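Local atomic coordinates of uncharacterized protein Tfu_2867 (Thermobifida fusca, PDB entry 2QE6), a protein that binds S-adenosylmethionine and is probably a methyltransferase of the Rossmann-like class, though its substrate is unknown. Residues A[60-71]-A[244-252]; A[192-200]-A[220-231]. The protein carries 1 engineered substitution. All blocks are in the same frame, centred on the assembly; numbering follows the deposited sequence.

Contact 1: A[60-71]-A[244-252]. With SAM (S-adenosylmethionine), chain F.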
loop_
_atom_site.group_PDB
_atom_site.type_symbol
_atom_site.label_atom_id
_atom_site.label_comp_id
_atom_site.label_asym_id
_atom_site.label_seq_id
_atom_site.Cartn_x
_atom_site.Cartn_y
_atom_site.Cartn_z
ATOM N N GLU A 60 0.888 7.600 -9.480
ATOM C CA GLU A 60 -0.537 7.351 -9.528
ATOM C C GLU A 60 -0.999 6.513 -8.336
ATOM O O GLU A 60 -2.115 6.675 -7.881
ATOM C CB GLU A 60 -0.939 6.649 -10.821
ATOM C CG GLU A 60 -0.855 7.550 -12.049
ATOM C CD GLU A 60 -1.671 8.830 -11.955
ATOM O OE1 GLU A 60 -2.719 8.873 -11.254
ATOM O OE2 GLU A 60 -1.259 9.803 -12.628
ATOM N N ASN A 61 -0.152 5.611 -7.856
ATOM C CA ASN A 61 -0.482 4.798 -6.682
ATOM C C ASN A 61 -0.563 5.663 -5.427
ATOM O O ASN A 61 -1.500 5.538 -4.630
ATOM C CB ASN A 61 0.541 3.669 -6.534
ATOM C CG ASN A 61 0.143 2.676 -5.511
ATOM O OD1 ASN A 61 -0.908 2.045 -5.601
ATOM N ND2 ASN A 61 0.993 2.504 -4.529
ATOM N N ARG A 62 0.374 6.590 -5.278
ATOM C CA ARG A 62 0.271 7.554 -4.175
ATOM C C ARG A 62 -0.953 8.442 -4.277
ATOM O O ARG A 62 -1.589 8.686 -3.278
ATOM C CB ARG A 62 1.522 8.420 -4.067
ATOM C CG ARG A 62 2.750 7.592 -3.734
ATOM C CD ARG A 62 2.531 6.725 -2.503
ATOM N NE ARG A 62 2.216 7.561 -1.337
ATOM C CZ ARG A 62 2.275 7.162 -0.069
ATOM N NH1 ARG A 62 2.624 5.920 0.235
ATOM N NH2 ARG A 62 1.984 8.031 0.904
ATOM N N LYS A 63 -1.265 8.934 -5.466
ATOM C CA LYS A 63 -2.465 9.732 -5.665
ATOM C C LYS A 63 -3.757 8.932 -5.356
ATOM O O LYS A 63 -4.673 9.475 -4.787
ATOM C CB LYS A 63 -2.525 10.292 -7.096
ATOM C CG LYS A 63 -1.518 11.418 -7.460
ATOM C CD LYS A 63 -1.641 11.673 -8.965
ATOM C CE LYS A 63 -0.982 12.912 -9.470
ATOM N NZ LYS A 63 -1.065 12.870 -10.985
ATOM N N VAL A 64 -3.858 7.653 -5.735
ATOM C CA VAL A 64 -5.065 6.896 -5.378
ATOM C C VAL A 64 -5.111 6.580 -3.892
ATOM O O VAL A 64 -6.193 6.462 -3.323
ATOM C CB VAL A 64 -5.241 5.570 -6.210
ATOM C CG1 VAL A 64 -4.323 4.502 -5.749
ATOM C CG2 VAL A 64 -6.677 5.104 -6.159
ATOM N N LEU A 65 -3.951 6.432 -3.261
ATOM C CA LEU A 65 -3.889 6.253 -1.817
ATOM C C LEU A 65 -4.571 7.441 -1.152
ATOM O O LEU A 65 -5.412 7.275 -0.275
ATOM C CB LEU A 65 -2.444 6.133 -1.317
ATOM C CG LEU A 65 -2.166 5.982 0.194
ATOM C CD1 LEU A 65 -0.801 5.317 0.313
ATOM C CD2 LEU A 65 -2.217 7.324 0.957
ATOM N N VAL A 66 -4.205 8.635 -1.586
ATOM C CA VAL A 66 -4.779 9.861 -1.004
ATOM C C VAL A 66 -6.300 9.951 -1.235
ATOM O O VAL A 66 -7.079 10.211 -0.299
ATOM C CB VAL A 66 -4.067 11.126 -1.564
ATOM C CG1 VAL A 66 -4.836 12.387 -1.177
ATOM C CG2 VAL A 66 -2.601 11.224 -1.061
ATOM N N ARG A 67 -6.726 9.766 -2.482
ATOM C CA ARG A 67 -8.148 9.770 -2.811
ATOM C C ARG A 67 -8.935 8.706 -2.034
ATOM O O ARG A 67 -10.061 8.956 -1.611
ATOM C CB ARG A 67 -8.386 9.611 -4.329
ATOM C CG ARG A 67 -7.778 10.711 -5.188
ATOM C CD ARG A 67 -8.382 10.795 -6.588
ATOM N NE ARG A 67 -8.326 9.517 -7.287
ATOM C CZ ARG A 67 -7.228 9.024 -7.861
ATOM N NH1 ARG A 67 -6.076 9.694 -7.825
ATOM N NH2 ARG A 67 -7.268 7.839 -8.467
ATOM N N GLY A 68 -8.359 7.518 -1.875
ATOM C CA GLY A 68 -9.033 6.437 -1.172
ATOM C C GLY A 68 -9.112 6.680 0.328
ATOM O O GLY A 68 -10.128 6.466 0.947
ATOM N N VAL A 69 -8.031 7.154 0.923
ATOM C CA VAL A 69 -8.044 7.436 2.345
ATOM C C VAL A 69 -9.012 8.583 2.626
ATOM O O VAL A 69 -9.717 8.554 3.612
ATOM C CB VAL A 69 -6.636 7.691 2.883
ATOM C CG1 VAL A 69 -6.688 8.171 4.283
ATOM C CG2 VAL A 69 -5.801 6.420 2.764
ATOM N N ARG A 70 -9.042 9.591 1.756
ATOM C CA ARG A 70 -9.985 10.700 1.891
ATOM C C ARG A 70 -11.431 10.203 1.812
ATOM O O ARG A 70 -12.283 10.651 2.570
ATOM C CB ARG A 70 -9.730 11.771 0.825
ATOM C CG ARG A 70 -10.609 13.007 0.976
ATOM C CD ARG A 70 -10.345 14.049 -0.102
ATOM N NE ARG A 70 -10.633 13.530 -1.440
ATOM C CZ ARG A 70 -9.805 13.567 -2.481
ATOM N NH1 ARG A 70 -8.599 14.113 -2.377
ATOM N NH2 ARG A 70 -10.201 13.059 -3.642
ATOM N N PHE A 71 -11.710 9.264 0.900
ATOM C CA PHE A 71 -13.045 8.654 0.819
ATOM C C PHE A 71 -13.391 7.937 2.135
ATOM O O PHE A 71 -14.465 8.129 2.716
ATOM C CB PHE A 71 -13.136 7.672 -0.368
ATOM C CG PHE A 71 -14.265 6.684 -0.259
ATOM C CD1 PHE A 71 -15.556 7.048 -0.564
ATOM C CD2 PHE A 71 -14.018 5.366 0.102
ATOM C CE1 PHE A 71 -16.614 6.123 -0.458
ATOM C CE2 PHE A 71 -15.068 4.453 0.232
ATOM C CZ PHE A 71 -16.355 4.830 -0.056
ATOM N N THR A 244 -5.423 2.425 -11.514
ATOM C CA THR A 244 -5.340 3.337 -10.385
ATOM C C THR A 244 -5.809 4.788 -10.699
ATOM O O THR A 244 -6.503 5.379 -9.870
ATOM C CB THR A 244 -3.896 3.313 -9.717
ATOM O OG1 THR A 244 -2.884 3.551 -10.715
ATOM C CG2 THR A 244 -3.620 1.980 -9.040
ATOM N N ALA A 245 -5.475 5.344 -11.870
ATOM C CA ALA A 245 -5.841 6.726 -12.202
ATOM C C ALA A 245 -7.374 6.910 -12.437
ATOM O O ALA A 245 -7.880 8.036 -12.431
ATOM C CB ALA A 245 -5.079 7.182 -13.418
ATOM N N LEU A 246 -8.066 5.786 -12.673
ATOM C CA LEU A 246 -9.498 5.757 -12.945
ATOM C C LEU A 246 -10.337 5.608 -11.663
ATOM O O LEU A 246 -11.567 5.667 -11.712
ATOM C CB LEU A 246 -9.817 4.596 -13.918
ATOM C CG LEU A 246 -9.187 4.622 -15.314
ATOM C CD1 LEU A 246 -9.661 3.431 -16.190
ATOM C CD2 LEU A 246 -9.472 5.932 -16.039
ATOM N N TRP A 247 -9.690 5.430 -10.512
ATOM C CA TRP A 247 -10.446 5.228 -9.273
ATOM C C TRP A 247 -10.848 6.568 -8.682
ATOM O O TRP A 247 -10.010 7.260 -8.136
ATOM C CB TRP A 247 -9.678 4.371 -8.241
ATOM C CG TRP A 247 -10.600 3.881 -7.126
ATOM C CD1 TRP A 247 -11.256 2.703 -7.091
ATOM C CD2 TRP A 247 -10.971 4.585 -5.926
ATOM N NE1 TRP A 247 -12.015 2.617 -5.952
ATOM C CE2 TRP A 247 -11.868 3.761 -5.222
ATOM C CE3 TRP A 247 -10.660 5.825 -5.403
ATOM C CZ2 TRP A 247 -12.444 4.141 -4.020
ATOM C CZ3 TRP A 247 -11.240 6.208 -4.197
ATOM C CH2 TRP A 247 -12.108 5.366 -3.522
ATOM N N ARG A 248 -12.139 6.904 -8.802
ATOM C CA ARG A 248 -12.669 8.180 -8.343
ATOM C C ARG A 248 -11.714 9.326 -8.533
ATOM O O ARG A 248 -11.267 9.933 -7.563
ATOM C CB ARG A 248 -13.072 8.083 -6.858
ATOM C CG ARG A 248 -14.084 6.969 -6.600
ATOM C CD ARG A 248 -14.840 7.168 -5.308
ATOM N NE ARG A 248 -15.769 6.061 -5.103
ATOM C CZ ARG A 248 -16.848 6.126 -4.338
ATOM N NH1 ARG A 248 -17.128 7.241 -3.667
ATOM N NH2 ARG A 248 -17.636 5.069 -4.230
ATOM N N PRO A 249 -11.434 9.680 -9.786
ATOM C CA PRO A 249 -10.472 10.732 -10.072
ATOM C C PRO A 249 -10.983 12.097 -9.633
ATOM O O PRO A 249 -12.188 12.319 -9.629
ATOM C CB PRO A 249 -10.310 10.683 -11.596
ATOM C CG PRO A 249 -11.383 9.892 -12.104
ATOM C CD PRO A 249 -12.036 9.124 -10.996
ATOM N N ASP A 250 -10.091 12.986 -9.229
ATOM C CA ASP A 250 -10.518 14.343 -8.868
ATOM C C ASP A 250 -9.868 15.370 -9.806
ATOM O O ASP A 250 -9.508 16.476 -9.421
ATOM C CB ASP A 250 -10.331 14.643 -7.353
ATOM C CG ASP A 250 -8.925 14.397 -6.840
ATOM O OD1 ASP A 250 -7.956 14.418 -7.619
ATOM O OD2 ASP A 250 -8.788 14.200 -5.622
ATOM N N GLU A 251 -9.824 14.995 -11.076
ATOM C CA GLU A 251 -8.918 15.571 -12.067
ATOM C C GLU A 251 -9.293 14.804 -13.338
ATOM O O GLU A 251 -9.606 13.616 -13.261
ATOM C CB GLU A 251 -7.470 15.348 -11.585
ATOM C CG GLU A 251 -6.313 15.312 -12.593
ATOM C CD GLU A 251 -4.986 14.879 -11.910
ATOM O OE1 GLU A 251 -4.622 15.485 -10.870
ATOM O OE2 GLU A 251 -4.318 13.924 -12.394
ATOM N N PRO A 252 -9.314 15.475 -14.501
ATOM C CA PRO A 252 -9.955 14.791 -15.632
ATOM C C PRO A 252 -9.106 13.618 -16.137
ATOM O O PRO A 252 -7.861 13.688 -16.120
ATOM C CB PRO A 252 -10.086 15.903 -16.700
ATOM C CG PRO A 252 -9.671 17.194 -16.013
ATOM C CD PRO A 252 -8.768 16.787 -14.895
HETATM N N SAM F . 1.858 1.059 0.704
HETATM C CA SAM F . 2.797 2.097 0.121
HETATM C C SAM F . 2.175 2.690 -1.124
HETATM O O SAM F . 2.467 3.826 -1.479
HETATM O OXT SAM F . 1.390 2.020 -1.807
HETATM C CB SAM F . 4.197 1.598 -0.283
HETATM C CG SAM F . 4.243 0.561 -1.416
HETATM S SD SAM F . 5.877 -0.178 -1.752
HETATM C CE SAM F . 6.776 0.754 -0.488
HETATM C "C5'" SAM F . 5.601 -1.692 -0.809
HETATM C "C4'" SAM F . 5.840 -1.737 0.706
HETATM O "O4'" SAM F . 5.332 -2.968 1.230
HETATM C "C3'" SAM F . 7.323 -1.696 1.111
HETATM O "O3'" SAM F . 7.565 -0.688 2.076
HETATM C "C2'" SAM F . 7.662 -3.079 1.644
HETATM O "O2'" SAM F . 8.747 -3.115 2.580
HETATM C "C1'" SAM F . 6.289 -3.491 2.164
HETATM N N9 SAM F . 6.191 -4.950 2.240
HETATM C C8 SAM F . 6.255 -5.893 1.216
HETATM N N7 SAM F . 6.104 -7.129 1.759
HETATM C C5 SAM F . 5.928 -6.971 3.109
HETATM C C6 SAM F . 5.704 -7.903 4.135
HETATM N N6 SAM F . 5.669 -9.231 3.839
HETATM N N1 SAM F . 5.553 -7.412 5.420
HETATM C C2 SAM F . 5.609 -6.034 5.712
HETATM N N3 SAM F . 5.841 -5.113 4.694
HETATM C C4 SAM F . 5.982 -5.600 3.418
HETATM O O HOH W 1 -4.260 10.927 -11.830
HETATM O O HOH W 2 -5.474 12.740 -7.390
HETATM O O HOH W 3 -12.094 11.078 -5.415
HETATM O O HOH W 4 -6.212 13.922 -4.127
#

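Contact 2: A[192-200]-A[220-231]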
loop_
_atom_site.group_PDB
_atom_site.type_symbol
_atom_site.label_atom_id
_atom_site.label_comp_id
_atom_site.label_asym_id
_atom_site.label_seq_id
_atom_site.Cartn_x
_atom_site.Cartn_y
_atom_site.Cartn_z
ATOM N N LEU A 192 -11.710 -2.903 3.028
ATOM C CA LEU A 192 -10.401 -3.336 2.552
ATOM C C LEU A 192 -10.039 -2.507 1.316
ATOM O O LEU A 192 -10.813 -2.466 0.355
ATOM C CB LEU A 192 -10.437 -4.816 2.174
ATOM C CG LEU A 192 -9.137 -5.484 1.706
ATOM C CD1 LEU A 192 -8.081 -5.443 2.773
ATOM C CD2 LEU A 192 -9.461 -6.935 1.256
ATOM N N PHE A 193 -8.905 -1.813 1.379
ATOM C CA PHE A 193 -8.388 -0.944 0.286
ATOM C C PHE A 193 -7.056 -1.577 -0.171
ATOM O O PHE A 193 -6.121 -1.691 0.619
ATOM C CB PHE A 193 -8.214 0.476 0.860
ATOM C CG PHE A 193 -7.626 1.513 -0.075
ATOM C CD1 PHE A 193 -7.572 1.345 -1.451
ATOM C CD2 PHE A 193 -7.201 2.742 0.457
ATOM C CE1 PHE A 193 -7.085 2.350 -2.286
ATOM C CE2 PHE A 193 -6.688 3.741 -0.373
ATOM C CZ PHE A 193 -6.651 3.547 -1.761
HETATM N N MSE A 194 -6.988 -2.063 -1.418
HETATM C CA MSE A 194 -5.755 -2.604 -1.939
HETATM C C MSE A 194 -5.420 -2.042 -3.313
HETATM O O MSE A 194 -6.320 -1.658 -4.069
HETATM C CB MSE A 194 -5.869 -4.133 -2.088
HETATM C CG MSE A 194 -6.402 -4.809 -0.845
HETATM SE SE MSE A 194 -6.094 -6.727 -0.896
HETATM C CE MSE A 194 -7.560 -7.300 -2.065
ATOM N N THR A 195 -4.135 -2.023 -3.660
ATOM C CA THR A 195 -3.748 -1.758 -5.039
ATOM C C THR A 195 -2.742 -2.847 -5.406
ATOM O O THR A 195 -2.149 -3.463 -4.535
ATOM C CB THR A 195 -3.208 -0.362 -5.278
ATOM O OG1 THR A 195 -1.859 -0.274 -4.781
ATOM C CG2 THR A 195 -4.121 0.684 -4.653
ATOM N N SER A 196 -2.533 -3.054 -6.685
ATOM C CA SER A 196 -1.747 -4.192 -7.126
ATOM C C SER A 196 -1.264 -3.951 -8.541
ATOM O O SER A 196 -2.002 -3.442 -9.366
ATOM C CB SER A 196 -2.594 -5.444 -7.144
ATOM O OG SER A 196 -1.834 -6.587 -7.639
ATOM N N LEU A 197 -0.037 -4.377 -8.809
ATOM C CA LEU A 197 0.408 -4.649 -10.141
ATOM C C LEU A 197 -0.585 -5.582 -10.836
ATOM O O LEU A 197 -0.981 -6.621 -10.276
ATOM C CB LEU A 197 1.814 -5.263 -10.055
ATOM C CG LEU A 197 2.613 -5.616 -11.311
ATOM C CD1 LEU A 197 2.794 -4.414 -12.281
ATOM C CD2 LEU A 197 3.939 -6.160 -10.824
ATOM N N VAL A 198 -0.962 -5.239 -12.074
ATOM C CA VAL A 198 -2.067 -5.929 -12.779
ATOM C C VAL A 198 -1.512 -6.572 -14.042
ATOM O O VAL A 198 -0.542 -6.097 -14.609
ATOM C CB VAL A 198 -3.280 -4.968 -13.094
ATOM C CG1 VAL A 198 -2.939 -3.971 -14.199
ATOM C CG2 VAL A 198 -4.553 -5.786 -13.443
ATOM N N ASP A 199 -2.077 -7.710 -14.424
ATOM C CA ASP A 199 -1.819 -8.336 -15.726
ATOM C C ASP A 199 -3.115 -8.152 -16.521
ATOM O O ASP A 199 -4.118 -8.817 -16.255
ATOM C CB ASP A 199 -1.497 -9.833 -15.580
ATOM C CG ASP A 199 -1.121 -10.509 -16.891
ATOM O OD1 ASP A 199 -1.330 -9.928 -17.956
ATOM O OD2 ASP A 199 -0.639 -11.650 -16.856
ATOM N N THR A 200 -3.075 -7.258 -17.507
ATOM C CA THR A 200 -4.125 -7.124 -18.498
ATOM C C THR A 200 -3.511 -7.424 -19.881
ATOM O O THR A 200 -3.961 -6.899 -20.894
ATOM C CB THR A 200 -4.783 -5.734 -18.450
ATOM O OG1 THR A 200 -3.783 -4.740 -18.611
ATOM C CG2 THR A 200 -5.511 -5.491 -17.097
ATOM N N TRP A 220 4.184 -10.302 -8.188
ATOM C CA TRP A 220 3.149 -11.165 -8.781
ATOM C C TRP A 220 2.112 -10.242 -9.421
ATOM O O TRP A 220 1.406 -9.542 -8.725
ATOM C CB TRP A 220 2.525 -12.069 -7.693
ATOM C CG TRP A 220 3.530 -12.813 -6.958
ATOM C CD1 TRP A 220 4.158 -12.460 -5.802
ATOM C CD2 TRP A 220 4.078 -14.056 -7.345
ATOM N NE1 TRP A 220 5.061 -13.420 -5.444
ATOM C CE2 TRP A 220 5.043 -14.408 -6.385
ATOM C CE3 TRP A 220 3.863 -14.892 -8.428
ATOM C CZ2 TRP A 220 5.779 -15.574 -6.464
ATOM C CZ3 TRP A 220 4.605 -16.070 -8.504
ATOM C CH2 TRP A 220 5.557 -16.378 -7.514
ATOM N N ALA A 221 2.079 -10.184 -10.742
ATOM C CA ALA A 221 1.059 -9.386 -11.427
ATOM C C ALA A 221 -0.237 -10.206 -11.498
ATOM O O ALA A 221 -0.254 -11.308 -12.064
ATOM C CB ALA A 221 1.553 -8.989 -12.846
ATOM N N ARG A 222 -1.323 -9.685 -10.948
ATOM C CA ARG A 222 -2.595 -10.439 -10.912
ATOM C C ARG A 222 -3.571 -9.857 -11.920
ATOM O O ARG A 222 -3.606 -8.656 -12.117
ATOM C CB ARG A 222 -3.200 -10.469 -9.496
ATOM C CG ARG A 222 -2.463 -11.396 -8.587
ATOM C CD ARG A 222 -3.086 -11.627 -7.197
ATOM N NE ARG A 222 -2.374 -12.751 -6.558
ATOM C CZ ARG A 222 -1.286 -12.681 -5.788
ATOM N NH1 ARG A 222 -0.775 -11.512 -5.379
ATOM N NH2 ARG A 222 -0.746 -13.809 -5.354
ATOM N N THR A 223 -4.320 -10.705 -12.595
ATOM C CA THR A 223 -5.395 -10.217 -13.457
ATOM C C THR A 223 -6.430 -9.402 -12.672
ATOM O O THR A 223 -6.518 -9.529 -11.467
ATOM C CB THR A 223 -6.133 -11.340 -14.140
ATOM O OG1 THR A 223 -6.854 -12.082 -13.155
ATOM C CG2 THR A 223 -5.172 -12.266 -14.898
ATOM N N PRO A 224 -7.226 -8.564 -13.352
ATOM C CA PRO A 224 -8.309 -7.869 -12.626
ATOM C C PRO A 224 -9.227 -8.793 -11.828
ATOM O O PRO A 224 -9.608 -8.451 -10.730
ATOM C CB PRO A 224 -9.063 -7.152 -13.742
ATOM C CG PRO A 224 -8.014 -6.934 -14.794
ATOM C CD PRO A 224 -7.170 -8.137 -14.764
ATOM N N GLU A 225 -9.540 -9.961 -12.365
ATOM C CA GLU A 225 -10.417 -10.900 -11.695
ATOM C C GLU A 225 -9.737 -11.502 -10.462
ATOM O O GLU A 225 -10.379 -11.717 -9.436
ATOM C CB GLU A 225 -10.804 -12.006 -12.662
ATOM C CG GLU A 225 -11.624 -11.526 -13.909
ATOM C CD GLU A 225 -10.878 -10.628 -14.971
ATOM O OE1 GLU A 225 -9.631 -10.698 -15.179
ATOM O OE2 GLU A 225 -11.589 -9.823 -15.630
ATOM N N GLU A 226 -8.438 -11.794 -10.564
ATOM C CA GLU A 226 -7.656 -12.302 -9.424
ATOM C C GLU A 226 -7.509 -11.261 -8.303
ATOM O O GLU A 226 -7.567 -11.603 -7.120
ATOM C CB GLU A 226 -6.299 -12.821 -9.889
ATOM C CG GLU A 226 -6.416 -14.179 -10.552
ATOM C CD GLU A 226 -6.820 -15.264 -9.533
ATOM O OE1 GLU A 226 -5.989 -15.505 -8.611
ATOM O OE2 GLU A 226 -7.962 -15.842 -9.637
ATOM N N ILE A 227 -7.395 -9.997 -8.674
ATOM C CA ILE A 227 -7.397 -8.924 -7.684
ATOM C C ILE A 227 -8.766 -8.868 -6.988
ATOM O O ILE A 227 -8.841 -8.883 -5.748
ATOM C CB ILE A 227 -7.034 -7.553 -8.321
ATOM C CG1 ILE A 227 -5.598 -7.594 -8.850
ATOM C CG2 ILE A 227 -7.247 -6.448 -7.329
ATOM C CD1 ILE A 227 -5.183 -6.449 -9.756
ATOM N N GLU A 228 -9.838 -8.822 -7.784
ATOM C CA GLU A 228 -11.199 -8.729 -7.246
ATOM C C GLU A 228 -11.477 -9.867 -6.292
ATOM O O GLU A 228 -12.095 -9.675 -5.263
ATOM C CB GLU A 228 -12.256 -8.777 -8.337
ATOM C CG GLU A 228 -12.305 -7.569 -9.280
ATOM C CD GLU A 228 -13.350 -7.745 -10.411
ATOM O OE1 GLU A 228 -14.374 -8.424 -10.128
ATOM O OE2 GLU A 228 -13.139 -7.208 -11.539
ATOM N N ARG A 229 -10.992 -11.043 -6.642
ATOM C CA ARG A 229 -11.191 -12.226 -5.833
ATOM C C ARG A 229 -10.669 -12.073 -4.418
ATOM O O ARG A 229 -11.203 -12.690 -3.492
ATOM C CB ARG A 229 -10.501 -13.398 -6.497
ATOM C CG ARG A 229 -10.762 -14.736 -5.894
ATOM C CD ARG A 229 -10.074 -15.826 -6.725
ATOM N NE ARG A 229 -9.792 -16.923 -5.822
ATOM C CZ ARG A 229 -8.625 -17.146 -5.220
ATOM N NH1 ARG A 229 -7.565 -16.389 -5.462
ATOM N NH2 ARG A 229 -8.511 -18.176 -4.393
ATOM N N GLN A 230 -9.617 -11.297 -4.243
ATOM C CA GLN A 230 -8.997 -11.132 -2.915
ATOM C C GLN A 230 -9.793 -10.193 -2.020
ATOM O O GLN A 230 -9.498 -10.040 -0.837
ATOM C CB GLN A 230 -7.544 -10.681 -3.047
ATOM C CG GLN A 230 -6.637 -11.781 -3.634
ATOM C CD GLN A 230 -6.645 -13.018 -2.835
ATOM O OE1 GLN A 230 -6.768 -12.972 -1.605
ATOM N NE2 GLN A 230 -6.543 -14.185 -3.523
ATOM N N PHE A 231 -10.834 -9.593 -2.588
ATOM C CA PHE A 231 -11.833 -8.875 -1.803
ATOM C C PHE A 231 -12.899 -9.838 -1.208
ATOM O O PHE A 231 -13.738 -9.411 -0.443
ATOM C CB PHE A 231 -12.466 -7.766 -2.650
ATOM C CG PHE A 231 -11.515 -6.622 -2.953
ATOM C CD1 PHE A 231 -10.679 -6.670 -4.047
ATOM C CD2 PHE A 231 -11.433 -5.528 -2.112
ATOM C CE1 PHE A 231 -9.778 -5.650 -4.302
ATOM C CE2 PHE A 231 -10.540 -4.484 -2.372
ATOM C CZ PHE A 231 -9.725 -4.541 -3.463
HETATM O O HOH W 5 -0.938 -9.083 -7.147
#

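Contact 1: A[60-71]-A[244-252]
Arg67 points the edge of its guanidinium at the loop 244-252 and grips one carbonyl with two nitrogens. NE lies 2.9 Å and NH2 2.8 Å from Trp247 O, which sits almost exactly in the guanidinium plane; NE adds a weak bond to Arg248 O, and NH1 reaches Asp250 OD1 through a water. A bend at chi3 (-54°) folds the group back over its own helix, with Val64 CA against one face. An alanine in place of Arg67 would remove both donors and is likely to leave Trp247 O without a mate and the loop less firmly held. In one of its two conformers, Arg70 NH2 forms a salt bridge to Asp250 OD2 at 2.7 Å. Further along, Trp247 turns its edge to the face of Phe71, an offset edge-to-face pair with planes at 75°, and its CZ3 rests 3.8 Å from Gly68 CA. Phe71 also takes an off-centre cation-pi contact from Arg248, whose NE is bound to Glu238 O. At the other end Arg62 NH1 donates to SAM O at 2.7 Å and Asn61 ND2 weakly to OXT, its OD1 held by Thr195 OG1: an S-adenosylmethionine site consistent with a Rossmann-like methyltransferase.

Contact 2: A[192-200]-A[220-231]
Arg222 uses both its backbone groups on the end of the strand. Its N donates to Leu197 O at 3.2 Å and its O accepts from Asp199 N at 2.9 Å, so that Val198 lies between the two bonds in a single bridge of the parallel pattern. Leu197 O serves a second donor: Ser196 OG reaches it at 2.8 Å, from the face opposite to Arg222 N. That hydroxyl stands beside the carbonyl carbon of its own residue (chi1 178°), which brings it close to the next carbonyl along. Having spent its proton there, Ser196 OG accepts from a water at 2.7 Å; the same water donates to Trp220 O and accepts from Arg222 NH1, while Arg222 NH2 goes to Leu170 O. All these groups therefore have a mate. Thr223 is the N-cap of helix 224-229, its OG1 accepting from Glu226 N at 3.1 Å, and its CA makes a CA-H...O contact with Asp199 O. The carboxylate of Asp199 turns to Gly201 N and Gln206 instead.

Down the strand the chemistry becomes apolar. Ile227 CD1 lies 3.8 Å from Ser196 CB and equally near Val198 CG2. The selenomethionine Met194 lays its CE over the face of the Phe231 ring, 3.7 Å from the centroid, a CH-pi contact with SE farther above the same ring. Leu192 O meets the ring at its edge, 3.4 Å from CE2. Gln230 lends CB to Met194 CE and sends NE2 to Asp176.

Directional bonds thus fix the segment 220-223 against the strand's C-terminal end, where backbone polar groups need partners, while helix 224-229 and the residues after it meet the strand by apolar packing and a CH-pi contact, with no directional bond between the two segments there.

Overall arrangement
Contact 1 and contact 2 have their centres about 16 Å apart, with strand 191-197, which runs between 160-163 and 265-271 in the seven-stranded mixed sheet, separating them. Helix 54-75 covers the face bearing Phe193 and Thr195; helix 224-229 packs on the face bearing Leu192, Met194 and Ser196. The contacts meet through the strand: Asn61 OD1 and Thr195 OG1 are 2.6 Å apart, probably hydrogen-bonded, and the Phe193 ring packs on Val64, Leu65 and Gly68. Both segments of contact 2 fall between 60-71 and 244-252 in the sequence. The strand order, 3-2-1-4-5-7-6, is that of Rossmann-like methyltransferases. The cofactor-binding helix is tied to the sheet by these strand contacts and by the loop after strand 235-243.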